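Local coordinates for putative glyoxalase superfamily protein (Ralstonia eutropha, PDB 3IUZ) that probably acts as an iron(II)-dependent dioxygenase that oxidatively decarboxylates 2-oxoadipate to 2-hydroxyglutarate, at residues L9-N13 with G193-G198; G38-R42 with G186-V190; F152-F156 with T218-S223. The contacts are given in a common frame with arbitrary orientation. Residues are numbered along the deposited sequence.

Contact 1: residues L9-N13 with G193-G198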
loop_
_atom_site.group_PDB
_atom_site.type_symbol
_atom_site.label_atom_id
_atom_site.label_comp_id
_atom_site.label_asym_id
_atom_site.label_seq_id
_atom_site.Cartn_x
_atom_site.Cartn_y
_atom_site.Cartn_z
ATOM N N LEU A 9 -2.146 18.992 5.394
ATOM C CA LEU A 9 -1.500 18.142 4.402
ATOM C C LEU A 9 -2.536 17.327 3.597
ATOM O O LEU A 9 -2.406 17.194 2.377
ATOM C CB LEU A 9 -0.491 17.192 5.091
ATOM C CG LEU A 9 0.703 17.852 5.774
ATOM C CD1 LEU A 9 1.461 16.824 6.660
ATOM C CD2 LEU A 9 1.646 18.503 4.678
ATOM N N LEU A 10 -3.524 16.772 4.284
ATOM C CA LEU A 10 -4.619 16.016 3.655
ATOM C C LEU A 10 -5.459 16.893 2.728
ATOM O O LEU A 10 -5.701 16.569 1.548
ATOM C CB LEU A 10 -5.544 15.383 4.733
ATOM C CG LEU A 10 -4.972 14.169 5.488
ATOM C CD1 LEU A 10 -6.024 13.439 6.335
ATOM C CD2 LEU A 10 -4.359 13.205 4.541
ATOM N N SER A 11 -5.833 18.030 3.247
ATOM C CA SER A 11 -6.747 18.948 2.565
ATOM C C SER A 11 -6.185 19.438 1.237
ATOM O O SER A 11 -6.914 19.537 0.275
ATOM C CB SER A 11 -7.093 20.126 3.491
ATOM O OG SER A 11 -8.287 20.728 3.045
ATOM N N ALA A 12 -4.876 19.682 1.187
ATOM C CA ALA A 12 -4.183 20.117 -0.035
ATOM C C ALA A 12 -4.191 18.976 -1.074
ATOM O O ALA A 12 -4.129 19.205 -2.256
ATOM C CB ALA A 12 -2.754 20.539 0.274
ATOM N N ASN A 13 -4.296 17.740 -0.634
ATOM C CA ASN A 13 -4.347 16.640 -1.560
ATOM C C ASN A 13 -5.742 16.067 -1.842
ATOM O O ASN A 13 -5.944 15.522 -2.897
ATOM C CB ASN A 13 -3.442 15.534 -1.059
ATOM C CG ASN A 13 -1.979 15.879 -1.265
ATOM O OD1 ASN A 13 -1.442 15.566 -2.299
ATOM N ND2 ASN A 13 -1.353 16.567 -0.307
ATOM N N GLY A 193 5.537 19.945 2.211
ATOM C CA GLY A 193 5.102 18.604 2.581
ATOM C C GLY A 193 3.863 18.128 1.840
ATOM O O GLY A 193 3.782 16.962 1.456
ATOM N N ALA A 194 2.903 19.033 1.685
ATOM C CA ALA A 194 1.689 18.775 0.929
ATOM C C ALA A 194 2.068 18.517 -0.530
ATOM O O ALA A 194 1.505 17.611 -1.158
ATOM C CB ALA A 194 0.701 19.970 1.019
ATOM N N GLU A 195 3.027 19.294 -1.054
ATOM C CA GLU A 195 3.479 19.096 -2.433
ATOM C C GLU A 195 4.148 17.744 -2.566
ATOM O O GLU A 195 3.834 16.979 -3.497
ATOM C CB GLU A 195 4.435 20.205 -2.866
ATOM C CG GLU A 195 4.977 20.028 -4.275
ATOM C CD GLU A 195 5.979 21.109 -4.658
ATOM O OE1 GLU A 195 6.269 22.050 -3.846
ATOM O OE2 GLU A 195 6.474 21.019 -5.787
ATOM N N LEU A 196 5.031 17.402 -1.625
ATOM C CA LEU A 196 5.695 16.064 -1.666
ATOM C C LEU A 196 4.704 14.918 -1.677
ATOM O O LEU A 196 4.821 13.956 -2.471
ATOM C CB LEU A 196 6.672 15.902 -0.490
ATOM C CG LEU A 196 7.353 14.569 -0.349
ATOM C CD1 LEU A 196 8.135 14.230 -1.612
ATOM C CD2 LEU A 196 8.269 14.532 0.951
ATOM N N ILE A 197 3.705 14.994 -0.800
ATOM C CA ILE A 197 2.695 13.926 -0.749
ATOM C C ILE A 197 2.032 13.769 -2.128
ATOM O O ILE A 197 1.873 12.656 -2.635
ATOM C CB ILE A 197 1.654 14.186 0.355
ATOM C CG1 ILE A 197 2.300 14.037 1.714
ATOM C CG2 ILE A 197 0.401 13.289 0.180
ATOM C CD1 ILE A 197 1.450 14.709 2.866
ATOM N N GLY A 198 1.662 14.880 -2.731
ATOM C CA GLY A 198 1.036 14.866 -4.061
ATOM C C GLY A 198 1.902 14.173 -5.111
ATOM O O GLY A 198 1.391 13.544 -6.024
#
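This is a helix-helix packing contact. Residues 9-13, on the N-terminal helix 4-14, cross residues 193-198 on helix 190-200. The axes of these two short segments come within 8.8 Å, at a signed crossing angle of -52°. The backbones come closest at Leu9 and Ala194, with 4.8 Å between their CA atoms. Leu9 CD2 lies 3.6 Å from Gly193 C and 3.3 Å from Ala194 N. A CB on Gly193 would crowd that leucine methyl. Ala12 CB meets Ala194 CB at 3.6 Å, and Leu9 CB meets Ile197 CD1 at 3.9 Å. Asn13 supplies the polar link. Its ND2 donates to Ala194 O at 3.2 Å and to Leu9 O, in its own helix, at 3.0 Å. Ala194 O also accepts the helical bond from Gly198 N at 3.2 Å. Asn13 OD1 sits 3.1 Å from Gly198 CA. A CB on Gly198 would crowd Asn13 OD1. Small residues thus let the helices come close, and one amide ties them together. Ala48 of helix 42-60 touches both Leu9 and Ile197. Leu10 turns to helices 16-25 and 42-60, while Leu196 packs on helix 173-185.

Contact 2: residues G38-R42 with G186-V190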
loop_
_atom_site.group_PDB
_atom_site.type_symbol
_atom_site.label_atom_id
_atom_site.label_comp_id
_atom_site.label_asym_id
_atom_site.label_seq_id
_atom_site.Cartn_x
_atom_site.Cartn_y
_atom_site.Cartn_z
ATOM N N GLY A 38 5.713 25.358 13.345
ATOM C CA GLY A 38 4.494 24.963 12.660
ATOM C C GLY A 38 4.720 24.205 11.359
ATOM O O GLY A 38 3.750 23.734 10.733
ATOM N N ARG A 39 5.988 24.023 10.983
ATOM C CA ARG A 39 6.350 23.165 9.834
ATOM C C ARG A 39 5.874 21.722 10.011
ATOM O O ARG A 39 5.504 21.296 11.116
ATOM C CB ARG A 39 7.852 23.222 9.616
ATOM C CG ARG A 39 8.285 24.661 9.325
ATOM C CD ARG A 39 9.761 24.869 9.220
ATOM N NE ARG A 39 10.416 24.574 10.473
ATOM C CZ ARG A 39 11.696 24.843 10.741
ATOM N NH1 ARG A 39 12.469 25.453 9.857
ATOM N NH2 ARG A 39 12.209 24.507 11.917
ATOM N N ALA A 40 5.931 20.961 8.924
ATOM C CA ALA A 40 5.528 19.575 8.935
ATOM C C ALA A 40 6.727 18.676 9.135
ATOM O O ALA A 40 7.718 18.705 8.356
ATOM C CB ALA A 40 4.779 19.205 7.659
ATOM N N THR A 41 6.655 17.882 10.194
ATOM C CA THR A 41 7.721 16.923 10.441
ATOM C C THR A 41 7.618 15.698 9.514
ATOM O O THR A 41 6.555 15.419 8.968
ATOM C CB THR A 41 7.693 16.426 11.867
ATOM O OG1 THR A 41 6.458 15.738 12.134
ATOM C CG2 THR A 41 7.845 17.594 12.866
ATOM N N ARG A 42 8.692 14.910 9.427
ATOM C CA ARG A 42 8.648 13.708 8.612
ATOM C C ARG A 42 7.592 12.722 9.078
ATOM O O ARG A 42 6.965 12.065 8.230
ATOM C CB ARG A 42 9.988 12.992 8.515
ATOM C CG ARG A 42 10.472 12.381 9.762
ATOM C CD ARG A 42 11.795 11.659 9.545
ATOM N NE ARG A 42 12.163 10.944 10.752
ATOM C CZ ARG A 42 13.264 10.226 10.918
ATOM N NH1 ARG A 42 14.182 10.115 9.947
ATOM N NH2 ARG A 42 13.441 9.625 12.074
ATOM N N GLY A 186 14.484 16.954 8.817
ATOM C CA GLY A 186 13.378 16.361 9.576
ATOM C C GLY A 186 12.019 17.044 9.426
ATOM O O GLY A 186 11.021 16.570 9.999
ATOM N N VAL A 187 11.987 18.143 8.681
ATOM C CA VAL A 187 10.811 18.936 8.445
ATOM C C VAL A 187 10.835 19.481 7.029
ATOM O O VAL A 187 11.895 19.545 6.400
ATOM C CB VAL A 187 10.720 20.176 9.388
ATOM C CG1 VAL A 187 10.545 19.716 10.843
ATOM C CG2 VAL A 187 11.924 21.142 9.181
ATOM N N LEU A 188 9.660 19.840 6.535
ATOM C CA LEU A 188 9.470 20.708 5.363
ATOM C C LEU A 188 8.424 21.741 5.785
ATOM O O LEU A 188 7.691 21.501 6.738
ATOM C CB LEU A 188 8.938 19.927 4.152
ATOM C CG LEU A 188 9.859 18.918 3.462
ATOM C CD1 LEU A 188 9.030 18.008 2.556
ATOM C CD2 LEU A 188 11.025 19.634 2.715
ATOM N N THR A 189 8.299 22.860 5.067
ATOM C CA THR A 189 7.132 23.719 5.279
ATOM C C THR A 189 5.871 22.876 5.025
ATOM O O THR A 189 5.950 21.851 4.328
ATOM C CB THR A 189 7.140 24.923 4.306
ATOM O OG1 THR A 189 7.041 24.447 2.969
ATOM C CG2 THR A 189 8.429 25.780 4.500
ATOM N N VAL A 190 4.724 23.269 5.586
ATOM C CA VAL A 190 3.518 22.505 5.385
ATOM C C VAL A 190 3.203 22.478 3.867
ATOM O O VAL A 190 2.844 21.438 3.347
ATOM C CB VAL A 190 2.333 22.996 6.256
ATOM C CG1 VAL A 190 1.042 22.239 5.886
ATOM C CG2 VAL A 190 2.636 22.837 7.778
#
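Three backbone hydrogen bonds join residues 38-42 to residues 186-190. Ala40 N donates to Leu188 O at 2.9 Å, and Leu188 N donates back to Ala40 O at 2.9 Å. This reciprocal pair makes Ala40 and Leu188 an antiparallel hydrogen-bonded pair. Arg42 N adds a third bond, to Gly186 O at 2.9 Å. Between these bonds, Thr41 and Val187 form a non-hydrogen-bonded pair, with CA atoms 4.2 Å apart. Two CA-H...O contacts support the pairing: Val187 CA to Ala40 O at 3.1 Å, and Thr41 CA to Gly186 O at 3.3 Å. The charged ends turn to other partners. Arg39 forms a salt bridge with Asp35, and Arg42 forms one with Asp134. Val187 CG2 lies over one face of the Arg39 guanidinium.

The apolar packing is modest. Ala40 CB is 4.2 Å from Val190 CG2, which also lies 3.3 Å from Gly38 O. Thr41 CG2 meets Val187 CG1 at 4.0 Å. Ala40 and Leu188 point to the same face, where both touch Ile45 of helix 42-60. Gly186 has positive phi and is the first residue to leave helix 173-185.

Both strands run straight into helices. Thr41 N-caps helix 42-60 through its side chain, and Glu44 OE1 accepts from Thr41 N, consistent with a capping box. Thr41 OG1 also bonds Pro33 O. Thr189 N-caps helix 190-200, with OG1 bonded to Asp192 N. The result is a minimal two-stranded antiparallel sheet that brings together the starts of two N-capped helices.

Contact 3: residues F152-F156 with T218-S223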
loop_
_atom_site.group_PDB
_atom_site.type_symbol
_atom_site.label_atom_id
_atom_site.label_comp_id
_atom_site.label_asym_id
_atom_site.label_seq_id
_atom_site.Cartn_x
_atom_site.Cartn_y
_atom_site.Cartn_z
ATOM N N PHE A 152 10.711 -19.578 -13.241
ATOM C CA PHE A 152 9.553 -19.850 -14.068
ATOM C C PHE A 152 9.954 -20.205 -15.504
ATOM O O PHE A 152 11.123 -20.152 -15.862
ATOM C CB PHE A 152 8.602 -18.669 -14.011
ATOM C CG PHE A 152 7.921 -18.527 -12.683
ATOM C CD1 PHE A 152 8.557 -17.871 -11.626
ATOM C CD2 PHE A 152 6.687 -19.098 -12.462
ATOM C CE1 PHE A 152 7.955 -17.750 -10.398
ATOM C CE2 PHE A 152 6.057 -18.986 -11.232
ATOM C CZ PHE A 152 6.691 -18.304 -10.179
ATOM N N SER A 153 8.978 -20.546 -16.323
ATOM C CA SER A 153 9.274 -20.944 -17.691
ATOM C C SER A 153 9.919 -19.850 -18.543
ATOM O O SER A 153 9.878 -18.666 -18.218
ATOM C CB SER A 153 7.998 -21.470 -18.369
ATOM O OG SER A 153 7.131 -20.427 -18.772
ATOM N N ASP A 154 10.517 -20.270 -19.657
ATOM C CA ASP A 154 11.059 -19.330 -20.595
ATOM C C ASP A 154 9.978 -18.393 -21.038
ATOM O O ASP A 154 10.183 -17.184 -21.109
ATOM C CB ASP A 154 11.626 -20.021 -21.835
ATOM C CG ASP A 154 12.951 -20.712 -21.587
ATOM O OD1 ASP A 154 13.559 -20.560 -20.511
ATOM O OD2 ASP A 154 13.373 -21.452 -22.504
ATOM N N ALA A 155 8.832 -18.960 -21.370
ATOM C CA ALA A 155 7.737 -18.162 -21.903
ATOM C C ALA A 155 7.301 -17.102 -20.874
ATOM O O ALA A 155 7.018 -15.946 -21.189
ATOM C CB ALA A 155 6.543 -19.080 -22.324
ATOM N N PHE A 156 7.227 -17.543 -19.648
ATOM C CA PHE A 156 6.833 -16.670 -18.536
ATOM C C PHE A 156 7.830 -15.524 -18.348
ATOM O O PHE A 156 7.443 -14.362 -18.280
ATOM C CB PHE A 156 6.762 -17.511 -17.288
ATOM C CG PHE A 156 6.344 -16.772 -16.059
ATOM C CD1 PHE A 156 7.277 -16.064 -15.326
ATOM C CD2 PHE A 156 5.037 -16.866 -15.575
ATOM C CE1 PHE A 156 6.919 -15.397 -14.166
ATOM C CE2 PHE A 156 4.684 -16.223 -14.389
ATOM C CZ PHE A 156 5.630 -15.491 -13.687
ATOM N N THR A 218 -0.234 -15.896 -20.058
ATOM C CA THR A 218 1.003 -16.673 -19.824
ATOM C C THR A 218 1.442 -16.596 -18.371
ATOM O O THR A 218 1.784 -17.630 -17.747
ATOM C CB THR A 218 2.142 -16.196 -20.715
ATOM O OG1 THR A 218 1.807 -16.472 -22.083
ATOM C CG2 THR A 218 3.473 -16.880 -20.341
ATOM N N LEU A 219 1.412 -15.388 -17.811
ATOM C CA LEU A 219 1.781 -15.224 -16.402
ATOM C C LEU A 219 0.801 -15.966 -15.515
ATOM O O LEU A 219 1.187 -16.664 -14.553
ATOM C CB LEU A 219 1.859 -13.736 -16.018
ATOM C CG LEU A 219 2.867 -12.831 -16.812
ATOM C CD1 LEU A 219 2.667 -11.351 -16.459
ATOM C CD2 LEU A 219 4.305 -13.244 -16.622
ATOM N N LEU A 220 -0.473 -15.823 -15.830
ATOM C CA LEU A 220 -1.486 -16.379 -14.950
ATOM C C LEU A 220 -1.416 -17.899 -14.842
ATOM O O LEU A 220 -1.744 -18.450 -13.794
ATOM C CB LEU A 220 -2.865 -15.932 -15.389
ATOM C CG LEU A 220 -4.064 -16.264 -14.515
ATOM C CD1 LEU A 220 -3.886 -15.847 -13.041
ATOM C CD2 LEU A 220 -5.328 -15.649 -15.163
ATOM N N ARG A 221 -0.961 -18.565 -15.888
ATOM C CA ARG A 221 -0.814 -20.008 -15.836
ATOM C C ARG A 221 0.218 -20.489 -14.803
ATOM O O ARG A 221 0.133 -21.617 -14.328
ATOM C CB ARG A 221 -0.461 -20.547 -17.202
ATOM C CG ARG A 221 -1.478 -20.118 -18.249
ATOM C CD ARG A 221 -1.697 -21.078 -19.395
ATOM N NE ARG A 221 -2.604 -20.401 -20.325
ATOM C CZ ARG A 221 -2.207 -19.610 -21.328
ATOM N NH1 ARG A 221 -0.911 -19.409 -21.585
ATOM N NH2 ARG A 221 -3.125 -19.013 -22.087
ATOM N N GLU A 222 1.196 -19.667 -14.460
ATOM C CA GLU A 222 2.223 -20.088 -13.507
ATOM C C GLU A 222 2.205 -19.350 -12.184
ATOM O O GLU A 222 2.667 -19.879 -11.183
ATOM C CB GLU A 222 3.606 -20.042 -14.140
ATOM C CG GLU A 222 3.659 -20.741 -15.504
ATOM C CD GLU A 222 4.985 -20.663 -16.158
ATOM O OE1 GLU A 222 6.002 -20.785 -15.451
ATOM O OE2 GLU A 222 5.009 -20.490 -17.409
ATOM N N SER A 223 1.620 -18.162 -12.167
ATOM C CA SER A 223 1.633 -17.318 -10.979
ATOM C C SER A 223 0.452 -16.361 -10.976
ATOM O O SER A 223 0.436 -15.426 -11.740
ATOM C CB SER A 223 2.927 -16.450 -10.948
ATOM O OG SER A 223 2.891 -15.574 -9.835
#
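Thr218 opens the segment on helix 213-222. Its CG2 is 3.8 Å from both Ala155 O and Phe156 CA, so it packs on the first turn of helix 154-164. Leu219 follows, beside the Phe156 ring. Leu219 CD2 lies 3.8 Å from the ring centroid and 12° off the normal, a CH-pi contact over the face. The carbonyl is close too, with Leu219 O 3.5 Å from Phe156 CE2.

Glu222 makes the polar link. Its OE1 accepts from Ser153 N at 3.1 Å, with a nearly straight angle of 171°. Its OE2 accepts from Ser153 OG at 2.5 Å, which is very short. One carboxylate thus holds both the backbone and the side chain of one serine. Ser153 OG in turn accepts from Phe156 N at 3.0 Å, capping its own helix. The carboxylate also meets the aromatics: Glu222 OE1 is 3.5 Å from Phe152 CD2, near the ring plane at the edge, and Glu222 OE2 is 3.5 Å from Phe156 CB.

Ser223 comes last. Its CB is 4.0 Å from Phe152 CE2 and 3.9 Å from Phe156 CE2. Its OG bonds Met226 N, so Ser223 is the N-cap of helix 224-232.

Phe147 of strand 141-147 touches Phe152, Phe156 and Ser223, placing this joint beside the mixed sheet. Met226 also packs on Phe156 and Leu219. The motif is a serine N-cap at the start of helix 154-164, clamped by Glu222.

Along the chain the segments come in the order 9-13, 38-42, 152-156, 186-190, 193-198, 218-223. Contact 2 is nested within the loop closed by contact 1. Contact 3 alternates with both. Contacts 1 and 2 are neighbours, with centres 12 Å apart. Strand 187-188 leads directly into helix 190-200, and Leu9 CD2 packs 3.4 Å from Val190 O. Together they attach the N-terminal region to a later helical part. Contact 3 lies on the opposite side of the chain's centre, about 40 Å from contact 1 and 46 Å from contact 2, centre to centre. Contacts 1 and 2 thus form one cluster, well separated from contact 3.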